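Local structure of PKS (Streptomyces sp. CNQ431, 5YDA) at residues A235-A240 / R276-L281; D244-L249 / V263-A268; G269-V274 / F288-M293. The protein probably transfers acyl building blocks onto the carrier protein, as the broadly selective acyltransferase domain of the polyketide synthase that makes splenocin. All coordinates share one frame; numbering follows the deposited sequence.

Interaction 1 of 3, residues A235-A240 / R276-L281; sequences ATVGVA and RLEAEL
Val-237 and Val-239, two residues apart and so on the same face of strand 235-239, meet Leu-277, Glu-278 and Leu-281 in the 276-281 part of helix 271-283. The apolar part has two pairings. CG1 of Val-237 touches CD2 of Leu-277 at 3.9 Å, the two side chains meeting at a slant. Further along, CG2 of Val-239 and CD1 of Leu-281 come tip to tip, also at 3.9 Å. Short branched valines suit the strand, where bulk close to the backbone makes a low surface; the longer leucines reach down to it from a helix axis that passes 10.4 Å from that of the strand.

The other kind of contact joins apolar to polar. Glu-278 starts out beside the strand, but its chain, extended beyond CG, carries OE1 to 3.4 Å from CG2 of Val-237, which it passes in the opposite direction. This is van der Waals contact: the charge of OE1 is met by a salt bridge to Arg-290.

Helix and strand run nearly parallel, at 20°. Leu-277 also packs on Val-267 of strand 264-269, while Phe-288 of strand 288-290 touches Val-237, Glu-278 and Leu-281, so the helix lies along the two central strands of the four-stranded sheet.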
# COMPACT_ATOMS: atom_id res chain seq x y z
N ALA A 235 6.02 -20.00 13.87
CA ALA A 235 6.94 -18.89 13.63
C ALA A 235 7.19 -18.73 12.15
O ALA A 235 6.96 -19.64 11.35
CB ALA A 235 8.26 -19.09 14.37
N THR A 236 7.65 -17.54 11.78
CA THR A 236 7.92 -17.18 10.40
C THR A 236 9.27 -16.49 10.35
O THR A 236 9.60 -15.67 11.22
CB THR A 236 6.82 -16.26 9.81
OG1 THR A 236 5.54 -16.88 9.98
CG2 THR A 236 7.05 -16.05 8.32
N VAL A 237 10.07 -16.83 9.34
CA VAL A 237 11.36 -16.20 9.13
C VAL A 237 11.39 -15.63 7.72
O VAL A 237 11.01 -16.31 6.76
CB VAL A 237 12.53 -17.17 9.39
CG1 VAL A 237 12.43 -18.40 8.48
CG2 VAL A 237 13.89 -16.46 9.22
N GLY A 238 11.79 -14.36 7.60
CA GLY A 238 12.01 -13.77 6.29
C GLY A 238 13.45 -14.00 5.89
O GLY A 238 14.37 -13.70 6.65
N VAL A 239 13.65 -14.57 4.70
CA VAL A 239 14.96 -14.94 4.20
C VAL A 239 15.26 -14.09 2.97
O VAL A 239 14.47 -14.08 2.01
CB VAL A 239 15.04 -16.43 3.83
CG1 VAL A 239 16.46 -16.79 3.40
CG2 VAL A 239 14.56 -17.31 5.00
N ALA A 240 16.40 -13.40 3.00
CA ALA A 240 16.82 -12.50 1.93
C ALA A 240 17.61 -13.31 0.90
O ALA A 240 18.83 -13.20 0.77
CB ALA A 240 17.65 -11.35 2.48
N ARG A 276 15.90 -24.51 13.64
CA ARG A 276 16.93 -25.29 12.97
C ARG A 276 17.22 -24.74 11.59
O ARG A 276 18.38 -24.72 11.17
CB ARG A 276 16.55 -26.77 12.92
CG ARG A 276 16.48 -27.39 14.31
CD ARG A 276 15.96 -28.83 14.33
NE ARG A 276 15.15 -29.18 13.17
CZ ARG A 276 13.88 -29.53 13.24
NH1 ARG A 276 13.23 -29.59 14.40
NH2 ARG A 276 13.24 -29.82 12.11
N LEU A 277 16.19 -24.30 10.86
CA LEU A 277 16.43 -23.64 9.58
C LEU A 277 17.35 -22.43 9.75
O LEU A 277 18.27 -22.22 8.95
CB LEU A 277 15.11 -23.21 8.96
CG LEU A 277 15.26 -22.36 7.69
CD1 LEU A 277 15.93 -23.19 6.59
CD2 LEU A 277 13.91 -21.83 7.21
N GLU A 278 17.12 -21.63 10.79
CA GLU A 278 17.95 -20.45 10.99
C GLU A 278 19.40 -20.84 11.26
O GLU A 278 20.31 -20.20 10.74
CB GLU A 278 17.37 -19.59 12.11
CG GLU A 278 16.07 -18.92 11.67
CD GLU A 278 15.44 -18.04 12.73
OE1 GLU A 278 14.38 -17.46 12.43
OE2 GLU A 278 15.99 -17.92 13.85
N ALA A 279 19.62 -21.90 12.04
CA ALA A 279 20.98 -22.40 12.25
C ALA A 279 21.63 -22.79 10.93
O ALA A 279 22.79 -22.46 10.69
CB ALA A 279 20.98 -23.59 13.22
N GLU A 280 20.90 -23.50 10.07
CA GLU A 280 21.48 -23.91 8.80
C GLU A 280 21.62 -22.75 7.82
O GLU A 280 22.56 -22.74 7.02
CB GLU A 280 20.66 -25.06 8.19
CG GLU A 280 21.03 -26.46 8.82
CD GLU A 280 22.49 -26.95 8.52
OE1 GLU A 280 23.22 -26.28 7.76
OE2 GLU A 280 22.93 -28.02 9.04
N LEU A 281 20.81 -21.71 7.96
CA LEU A 281 20.97 -20.56 7.13
C LEU A 281 22.20 -19.76 7.55
O LEU A 281 22.85 -19.21 6.73
CB LEU A 281 19.76 -19.65 7.13
CG LEU A 281 18.48 -20.12 6.49
CD1 LEU A 281 17.36 -19.22 6.92
CD2 LEU A 281 18.54 -20.23 5.00

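Interaction 2 of 3, residues D244-L249 / V263-A268; sequences DTVLPL and VACTVA
Cys-265 is the first residue of strand 264-269 to meet the short helix that carries Val-246. Its SG lies 3.5 Å from CG2 of Val-246 and 3.9 Å from CB of the same residue, a plain apolar contact of a buried sulfur with a branched side chain. A chi1 of 64° tucks SG over the backbone, and the small, unbranched side chain keeps it close, where the valine can pack. Thr-266 next turns its side chain to the far face of the sheet, where it rests on Ala-257 and Ala-258 of strand 254-261. Val-267 returns to the helix side: its CG2 meets CG1 of Val-246 at 3.6 Å, the two valines lying side by side and pointing opposite ways.

Val-246 thus serves both strand residues, one methyl for each. With its CG1 anti to the backbone N (chi1 178°), CG2 falls on the side of Cys-265. Beyond it the chain continues as a 3-10 segment, begun by Leu-249 N bonding to Val-246 O at 2.9 Å.

Val-246 also touches Val-239 of the adjoining strand 235-239, and Leu-249 reaches Leu-277 and Leu-281, so helix 243-246 packs on the sheet and the 3-10 turn joins helix 271-283.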
# COMPACT_ATOMS: atom_id res chain seq x y z
N ASP A 244 14.58 -20.47 -4.89
CA ASP A 244 15.37 -21.61 -5.36
C ASP A 244 16.49 -21.96 -4.37
O ASP A 244 16.80 -23.14 -4.17
CB ASP A 244 15.97 -21.31 -6.73
CG ASP A 244 14.94 -21.44 -7.85
OD1 ASP A 244 15.23 -20.99 -8.98
OD2 ASP A 244 13.85 -22.00 -7.59
N THR A 245 17.09 -20.95 -3.75
CA THR A 245 18.11 -21.21 -2.74
C THR A 245 17.50 -21.75 -1.45
O THR A 245 18.14 -22.53 -0.73
CB THR A 245 18.89 -19.92 -2.47
OG1 THR A 245 19.58 -19.53 -3.67
CG2 THR A 245 19.89 -20.10 -1.33
N VAL A 246 16.27 -21.36 -1.13
CA VAL A 246 15.69 -21.76 0.15
C VAL A 246 15.03 -23.13 0.07
O VAL A 246 15.10 -23.92 1.02
CB VAL A 246 14.71 -20.67 0.62
CG1 VAL A 246 14.05 -21.07 1.91
CG2 VAL A 246 15.45 -19.34 0.76
N LEU A 247 14.36 -23.44 -1.04
CA LEU A 247 13.57 -24.67 -1.15
C LEU A 247 14.29 -25.92 -0.66
O LEU A 247 13.70 -26.65 0.16
CB LEU A 247 13.11 -24.84 -2.61
CG LEU A 247 11.76 -24.22 -2.97
CD1 LEU A 247 11.64 -24.01 -4.48
CD2 LEU A 247 10.64 -25.10 -2.46
N PRO A 248 15.53 -26.22 -1.07
CA PRO A 248 16.15 -27.48 -0.60
C PRO A 248 16.36 -27.57 0.90
O PRO A 248 16.53 -28.68 1.40
CB PRO A 248 17.50 -27.52 -1.35
CG PRO A 248 17.71 -26.15 -1.88
CD PRO A 248 16.36 -25.55 -2.09
N LEU A 249 16.32 -26.45 1.63
CA LEU A 249 16.49 -26.47 3.09
C LEU A 249 15.21 -26.77 3.85
O LEU A 249 15.23 -26.82 5.08
CB LEU A 249 17.05 -25.13 3.56
CG LEU A 249 18.33 -24.63 2.89
CD1 LEU A 249 18.80 -23.35 3.54
CD2 LEU A 249 19.41 -25.68 3.00
N VAL A 263 15.04 -11.69 -4.19
CA VAL A 263 15.93 -11.71 -3.03
C VAL A 263 15.14 -11.76 -1.73
O VAL A 263 15.62 -11.29 -0.70
CB VAL A 263 16.86 -10.47 -3.02
CG1 VAL A 263 17.84 -10.50 -4.21
CG2 VAL A 263 16.03 -9.17 -3.00
N ALA A 264 13.92 -12.31 -1.76
CA ALA A 264 13.10 -12.28 -0.55
C ALA A 264 12.05 -13.38 -0.59
O ALA A 264 11.28 -13.49 -1.55
CB ALA A 264 12.42 -10.92 -0.38
N CYS A 265 12.02 -14.20 0.46
CA CYS A 265 10.93 -15.15 0.63
C CYS A 265 10.74 -15.35 2.12
O CYS A 265 11.55 -14.88 2.92
CB CYS A 265 11.21 -16.45 -0.13
SG CYS A 265 12.62 -17.33 0.50
N THR A 266 9.64 -15.98 2.50
CA THR A 266 9.40 -16.27 3.91
C THR A 266 9.13 -17.76 4.09
O THR A 266 8.59 -18.42 3.20
CB THR A 266 8.23 -15.45 4.48
OG1 THR A 266 7.02 -15.85 3.82
CG2 THR A 266 8.46 -13.97 4.26
N VAL A 267 9.51 -18.26 5.26
CA VAL A 267 9.34 -19.66 5.61
C VAL A 267 8.66 -19.71 6.98
O VAL A 267 9.01 -18.94 7.88
CB VAL A 267 10.68 -20.43 5.63
CG1 VAL A 267 10.47 -21.86 6.08
CG2 VAL A 267 11.33 -20.43 4.23
N ALA A 268 7.67 -20.59 7.11
CA ALA A 268 6.85 -20.68 8.31
C ALA A 268 6.70 -22.13 8.74
O ALA A 268 6.76 -23.05 7.92
CB ALA A 268 5.46 -20.07 8.08

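Interaction 3 of 3, residues G269-V274 / F288-M293; sequences GDTDAV and FRRLRM
Arg-290 gives up the most surface here, laying its guanidinium group against the first turn of helix 271-283. Its chain leaves strand 288-290 with CG anti to the backbone N (chi1 178°) and then bends at both chi2 and chi3, which folds the head back toward the helix. An arginine suits this place because its flat head can rest on a methyl with one face while its N-H groups stay available at the rim.

Val-274 supplies that methyl. Its CG1 sits 3.3 Å above the guanidinium plane, offset toward the rim, 3.6 Å from NE and 3.7 Å from NH2. The valine is buried and directed at the strand, and it also packs on Leu-254 of strand 254-261. The charge is met by acids of the same helix, Glu-278 at NE and Asp-275 at NH2, both in salt bridges, which should fix the rotation of the head.

Thr-271 makes a lighter contact, its CG2 lying 4.1 Å from NH1 as the two side chains cross at about a right angle. The helix starts beside it: Asp-270 is the N-cap, its OD1 accepting from Ala-273 N at 3.1 Å from above the carboxylate plane.

Strand 264-269, helix 271-283 and strand 288-290 form a beta-alpha-beta crossover, with strand 235-239 between the two parallel strands, as in the second half of a ferredoxin-like fold.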
# COMPACT_ATOMS: atom_id res chain seq x y z
N GLY A 269 6.50 -22.33 10.04
CA GLY A 269 6.30 -23.67 10.57
C GLY A 269 6.38 -23.62 12.08
O GLY A 269 6.28 -22.54 12.68
N ASP A 270 6.58 -24.79 12.69
CA ASP A 270 6.68 -24.75 14.15
C ASP A 270 8.02 -24.16 14.55
O ASP A 270 8.99 -24.17 13.78
CB ASP A 270 6.48 -26.13 14.78
CG ASP A 270 7.47 -27.14 14.31
OD1 ASP A 270 8.56 -27.26 14.94
OD2 ASP A 270 7.13 -27.82 13.32
N THR A 271 8.06 -23.62 15.76
CA THR A 271 9.21 -22.80 16.16
C THR A 271 10.50 -23.61 16.16
O THR A 271 11.55 -23.10 15.75
CB THR A 271 8.94 -22.17 17.52
OG1 THR A 271 7.68 -21.48 17.46
CG2 THR A 271 10.01 -21.16 17.86
N ASP A 272 10.44 -24.88 16.59
CA ASP A 272 11.64 -25.72 16.60
C ASP A 272 12.21 -25.88 15.19
O ASP A 272 13.42 -25.76 14.99
CB ASP A 272 11.31 -27.10 17.18
CG ASP A 272 11.20 -27.09 18.69
OD1 ASP A 272 11.63 -26.09 19.32
OD2 ASP A 272 10.69 -28.10 19.24
N ALA A 273 11.36 -26.21 14.22
CA ALA A 273 11.82 -26.35 12.85
C ALA A 273 12.39 -25.03 12.32
O ALA A 273 13.39 -25.03 11.58
CB ALA A 273 10.67 -26.83 11.96
N VAL A 274 11.80 -23.90 12.70
CA VAL A 274 12.29 -22.61 12.23
C VAL A 274 13.65 -22.31 12.86
O VAL A 274 14.56 -21.80 12.19
CB VAL A 274 11.26 -21.50 12.51
CG1 VAL A 274 11.89 -20.12 12.38
CG2 VAL A 274 10.08 -21.61 11.56
N PHE A 288 18.81 -13.42 6.98
CA PHE A 288 17.44 -13.74 7.34
C PHE A 288 17.06 -12.93 8.56
O PHE A 288 17.93 -12.45 9.29
CB PHE A 288 17.25 -15.23 7.65
CG PHE A 288 17.98 -15.71 8.88
CD1 PHE A 288 17.40 -15.61 10.14
CD2 PHE A 288 19.26 -16.25 8.78
CE1 PHE A 288 18.08 -16.04 11.29
CE2 PHE A 288 19.94 -16.69 9.92
CZ PHE A 288 19.36 -16.59 11.17
N ARG A 289 15.76 -12.79 8.79
CA ARG A 289 15.34 -12.17 10.03
C ARG A 289 14.01 -12.78 10.45
O ARG A 289 13.09 -12.89 9.65
CB ARG A 289 15.23 -10.64 9.89
CG ARG A 289 15.01 -9.93 11.23
CD ARG A 289 14.62 -8.46 11.07
NE ARG A 289 13.66 -8.27 9.97
CZ ARG A 289 12.34 -8.32 10.10
NH1 ARG A 289 11.79 -8.53 11.30
NH2 ARG A 289 11.55 -8.14 9.05
N ARG A 290 13.95 -13.20 11.71
CA ARG A 290 12.71 -13.70 12.29
C ARG A 290 11.66 -12.60 12.26
O ARG A 290 11.89 -11.50 12.77
CB ARG A 290 12.97 -14.16 13.73
CG ARG A 290 11.74 -14.67 14.46
CD ARG A 290 11.32 -16.03 13.95
NE ARG A 290 12.38 -17.01 14.17
CZ ARG A 290 12.45 -17.80 15.23
NH1 ARG A 290 11.51 -17.72 16.17
NH2 ARG A 290 13.45 -18.67 15.36
N LEU A 291 10.52 -12.87 11.63
CA LEU A 291 9.41 -11.93 11.72
C LEU A 291 8.93 -11.87 13.17
O LEU A 291 8.88 -12.88 13.86
CB LEU A 291 8.27 -12.33 10.76
CG LEU A 291 8.64 -12.47 9.26
CD1 LEU A 291 7.44 -12.28 8.33
CD2 LEU A 291 9.76 -11.51 8.86
N ARG A 292 8.64 -10.66 13.65
CA ARG A 292 8.38 -10.52 15.08
C ARG A 292 7.03 -11.09 15.49
O ARG A 292 6.87 -11.46 16.65
CB ARG A 292 8.43 -9.05 15.56
CG ARG A 292 9.68 -8.23 15.19
CD ARG A 292 9.80 -8.02 13.70
NE ARG A 292 8.56 -7.50 13.14
CZ ARG A 292 8.12 -7.71 11.90
NH1 ARG A 292 8.76 -8.43 11.01
NH2 ARG A 292 6.97 -7.18 11.54
N MET A 293 6.08 -11.19 14.57
CA MET A 293 4.82 -11.83 14.91
C MET A 293 5.02 -13.33 15.12
O MET A 293 5.34 -14.04 14.15
CB MET A 293 3.79 -11.58 13.81
CG MET A 293 2.46 -12.26 14.07
SD MET A 293 1.62 -11.54 15.51
CE MET A 293 0.24 -12.68 15.67

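In the fold
The three contacts lie in one ferredoxin-like unit, whose sheet has the order 254-261, 264-269, 235-239, 288-290 and carries helices 243-246 and 271-283. Interactions 1 and 3 share the longer helix, their centres about 6 Å apart, and are tied by Glu-278 OE1 to Arg-290 NE at 2.7 Å. Interaction 2, centred about 9 Å from interaction 1, meets it where Leu-281 CD2 packs on Leu-249 CD1 at 3.5 Å. Interactions 2 and 3 adjoin in sequence, with centres about 13 Å apart. In acyltransferases of this family the active site lies between such a small subdomain and the larger one, here probably at the nucleophile elbow after strand 195-198.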